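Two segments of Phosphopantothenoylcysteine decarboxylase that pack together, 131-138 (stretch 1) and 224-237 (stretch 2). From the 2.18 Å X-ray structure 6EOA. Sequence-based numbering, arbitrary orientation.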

# COMPACT_ATOMS: atom_id res chain seq x y z
N ALA A 131 6.42 16.08 -19.20
CA ALA A 131 7.03 14.88 -19.77
C ALA A 131 6.61 14.57 -21.21
O ALA A 131 5.43 14.60 -21.55
CB ALA A 131 6.71 13.68 -18.88
N ASP A 132 7.61 14.27 -22.04
CA ASP A 132 7.37 13.73 -23.38
C ASP A 132 7.49 12.22 -23.33
O ASP A 132 6.97 11.50 -24.18
CB ASP A 132 8.35 14.31 -24.39
CG ASP A 132 8.18 15.80 -24.59
OD1 ASP A 132 7.02 16.27 -24.57
OD2 ASP A 132 9.20 16.50 -24.77
N LEU A 133 8.20 11.74 -22.31
CA LEU A 133 8.43 10.32 -22.11
C LEU A 133 8.62 10.03 -20.63
O LEU A 133 9.23 10.82 -19.91
CB LEU A 133 9.66 9.86 -22.90
CG LEU A 133 10.16 8.43 -22.70
CD1 LEU A 133 9.12 7.41 -23.17
CD2 LEU A 133 11.49 8.21 -23.42
N VAL A 134 8.07 8.92 -20.17
CA VAL A 134 8.29 8.47 -18.80
C VAL A 134 9.03 7.15 -18.80
O VAL A 134 8.59 6.18 -19.43
CB VAL A 134 6.97 8.33 -18.02
CG1 VAL A 134 7.23 7.77 -16.63
CG2 VAL A 134 6.25 9.67 -17.93
N VAL A 135 10.17 7.11 -18.13
CA VAL A 135 10.98 5.89 -18.05
C VAL A 135 11.10 5.41 -16.61
O VAL A 135 11.60 6.13 -15.74
CB VAL A 135 12.38 6.11 -18.64
CG1 VAL A 135 13.15 4.79 -18.71
CG2 VAL A 135 12.29 6.73 -20.04
N ILE A 136 10.63 4.19 -16.35
CA ILE A 136 10.74 3.60 -15.03
C ILE A 136 11.95 2.68 -14.98
O ILE A 136 11.88 1.53 -15.42
CB ILE A 136 9.48 2.83 -14.65
CG1 ILE A 136 8.23 3.65 -14.98
CG2 ILE A 136 9.51 2.47 -13.18
CD1 ILE A 136 6.94 2.90 -14.74
N ALA A 137 13.06 3.19 -14.45
CA ALA A 137 14.31 2.45 -14.44
C ALA A 137 15.11 2.76 -13.18
O ALA A 137 15.68 3.85 -13.05
CB ALA A 137 15.13 2.77 -15.68
N PRO A 138 15.18 1.81 -12.25
CA PRO A 138 14.58 0.48 -12.36
C PRO A 138 13.12 0.45 -11.90
O PRO A 138 12.69 1.33 -11.16
CB PRO A 138 15.45 -0.36 -11.43
CG PRO A 138 15.82 0.59 -10.35
CD PRO A 138 15.96 1.95 -11.00
N ASP A 224 22.07 0.94 -22.43
CA ASP A 224 21.04 0.53 -23.38
C ASP A 224 19.78 1.35 -23.15
O ASP A 224 19.13 1.77 -24.11
CB ASP A 224 20.75 -0.97 -23.25
CG ASP A 224 21.94 -1.83 -23.66
OD1 ASP A 224 22.76 -1.35 -24.46
OD2 ASP A 224 22.04 -2.97 -23.17
N ILE A 225 19.45 1.59 -21.88
CA ILE A 225 18.32 2.45 -21.53
C ILE A 225 18.43 3.82 -22.17
O ILE A 225 17.47 4.33 -22.75
CB ILE A 225 18.20 2.65 -20.01
CG1 ILE A 225 18.21 1.30 -19.29
CG2 ILE A 225 16.94 3.43 -19.67
CD1 ILE A 225 17.00 0.48 -19.60
N VAL A 226 19.61 4.43 -22.05
CA VAL A 226 19.85 5.77 -22.57
C VAL A 226 19.67 5.81 -24.09
O VAL A 226 19.04 6.73 -24.61
CB VAL A 226 21.26 6.27 -22.21
CG1 VAL A 226 21.57 7.58 -22.93
CG2 VAL A 226 21.40 6.45 -20.71
N SER A 227 20.19 4.80 -24.78
CA SER A 227 20.10 4.77 -26.24
C SER A 227 18.68 4.45 -26.69
O SER A 227 18.26 4.85 -27.77
CB SER A 227 21.09 3.77 -26.84
OG SER A 227 20.58 2.45 -26.80
N LEU A 228 17.93 3.72 -25.86
CA LEU A 228 16.51 3.53 -26.11
C LEU A 228 15.82 4.88 -26.04
O LEU A 228 15.00 5.22 -26.90
CB LEU A 228 15.87 2.56 -25.11
CG LEU A 228 16.30 1.09 -25.13
CD1 LEU A 228 15.36 0.25 -24.26
CD2 LEU A 228 16.37 0.53 -26.54
N ILE A 229 16.18 5.65 -25.02
CA ILE A 229 15.64 6.99 -24.82
C ILE A 229 15.97 7.92 -25.99
O ILE A 229 15.10 8.65 -26.48
CB ILE A 229 16.17 7.60 -23.51
CG1 ILE A 229 15.54 6.89 -22.31
CG2 ILE A 229 15.88 9.10 -23.45
CD1 ILE A 229 16.01 7.42 -20.97
N GLU A 230 17.21 7.89 -26.45
CA GLU A 230 17.64 8.73 -27.57
C GLU A 230 16.93 8.33 -28.86
O GLU A 230 16.74 9.16 -29.75
CB GLU A 230 19.15 8.65 -27.75
CG GLU A 230 19.89 9.92 -27.35
CD GLU A 230 21.13 9.65 -26.52
OE1 GLU A 230 21.60 8.49 -26.53
OE2 GLU A 230 21.62 10.58 -25.86
N GLY A 231 16.53 7.06 -28.95
CA GLY A 231 15.76 6.58 -30.08
C GLY A 231 14.37 7.18 -30.11
O GLY A 231 13.78 7.38 -31.18
N PHE A 232 13.83 7.48 -28.93
CA PHE A 232 12.53 8.14 -28.82
C PHE A 232 12.65 9.63 -29.07
O PHE A 232 11.75 10.25 -29.64
CB PHE A 232 11.92 7.89 -27.44
CG PHE A 232 11.04 6.68 -27.38
CD1 PHE A 232 9.69 6.78 -27.64
CD2 PHE A 232 11.58 5.44 -27.08
CE1 PHE A 232 8.88 5.66 -27.59
CE2 PHE A 232 10.77 4.32 -27.04
CZ PHE A 232 9.42 4.43 -27.29
N ALA A 233 13.77 10.21 -28.64
CA ALA A 233 14.06 11.61 -28.91
C ALA A 233 14.11 11.85 -30.41
O ALA A 233 13.58 12.84 -30.91
CB ALA A 233 15.37 12.03 -28.25
N THR A 234 14.73 10.91 -31.12
CA THR A 234 14.82 10.96 -32.58
C THR A 234 13.43 10.94 -33.21
O THR A 234 13.12 11.77 -34.06
CB THR A 234 15.65 9.78 -33.13
OG1 THR A 234 16.99 9.87 -32.64
CG2 THR A 234 15.67 9.80 -34.65
N MET A 235 12.61 9.97 -32.80
CA MET A 235 11.21 9.89 -33.23
C MET A 235 10.48 11.21 -33.06
O MET A 235 9.76 11.66 -33.94
CB MET A 235 10.48 8.81 -32.44
CG MET A 235 10.43 7.44 -33.09
SD MET A 235 9.24 6.39 -32.23
CE MET A 235 7.72 7.30 -32.50
N HIS A 236 10.69 11.82 -31.89
CA HIS A 236 9.96 13.02 -31.49
C HIS A 236 10.36 14.26 -32.28
O HIS A 236 9.53 15.14 -32.52
CB HIS A 236 10.19 13.26 -30.00
CG HIS A 236 9.52 14.50 -29.48
ND1 HIS A 236 10.19 15.69 -29.34
CD2 HIS A 236 8.26 14.72 -29.05
CE1 HIS A 236 9.36 16.60 -28.86
NE2 HIS A 236 8.19 16.04 -28.67
N GLN A 237 11.62 14.32 -32.69
CA GLN A 237 12.15 15.50 -33.39
C GLN A 237 11.44 15.76 -34.72
O GLN A 237 11.31 16.91 -35.14
CB GLN A 237 13.66 15.35 -33.61
CG GLN A 237 14.46 15.39 -32.31
CD GLN A 237 15.93 15.13 -32.51
OE1 GLN A 237 16.34 14.53 -33.50
NE2 GLN A 237 16.74 15.56 -31.55

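A helix laid against a strand offers a clear case of packing by periodicity, and this pair from phosphopantothenoylcysteine decarboxylase shows it well. The strand of stretch 1 and the helix of stretch 2 run nearly antiparallel, at 169°, with their axes 10.6 Å apart at closest approach. No hydrogen bond crosses between them. The helix satisfies its backbone through its own i to i+4 ladder, and the contact between the stretches is left to side chains. Within the strand L133 and V135 point toward the helix while V134 and I136 are out of reach; A137 keeps the alternation going, and D132, in the loop before, also points toward the helix. The helix answers at intervals of three and four.

I225 comes first. Its CG2 lies 4.1 Å from CG1 of V135 and 4.4 Å from CB of A137, so one methyl serves two residues that both point toward the helix. The next three residues make no contact; S227 instead turns its OG back to the carbonyl O of D224, 3.1 Å away. One turn on, I229 has a CA-to-CB bond that points sideways, yet its extended m,t side chain brings CD1 to 3.9 Å from CG2 of V135, the closest contact of the interface. CG1 of I229 also lies 4.4 Å from CD2 of L133. These are apolar side chains in van der Waals contact, buried away from water.

That same leucine methyl continues the apolar seam: CD2 of L133 is 4.1 Å from CB of F232. F232 points toward the strand and makes the contact at this level; G231 and A233 make none. H236 closes the series where the character changes. Its NE2 stands 4.1 Å from OD2 of D132, too far for a hydrogen bond, and that oxygen is already hydrogen-bonded elsewhere in the structure. Antiparallel register thus pairs successive helical turns with residues of stretch 1 in reverse order, burying 289 Å² in all.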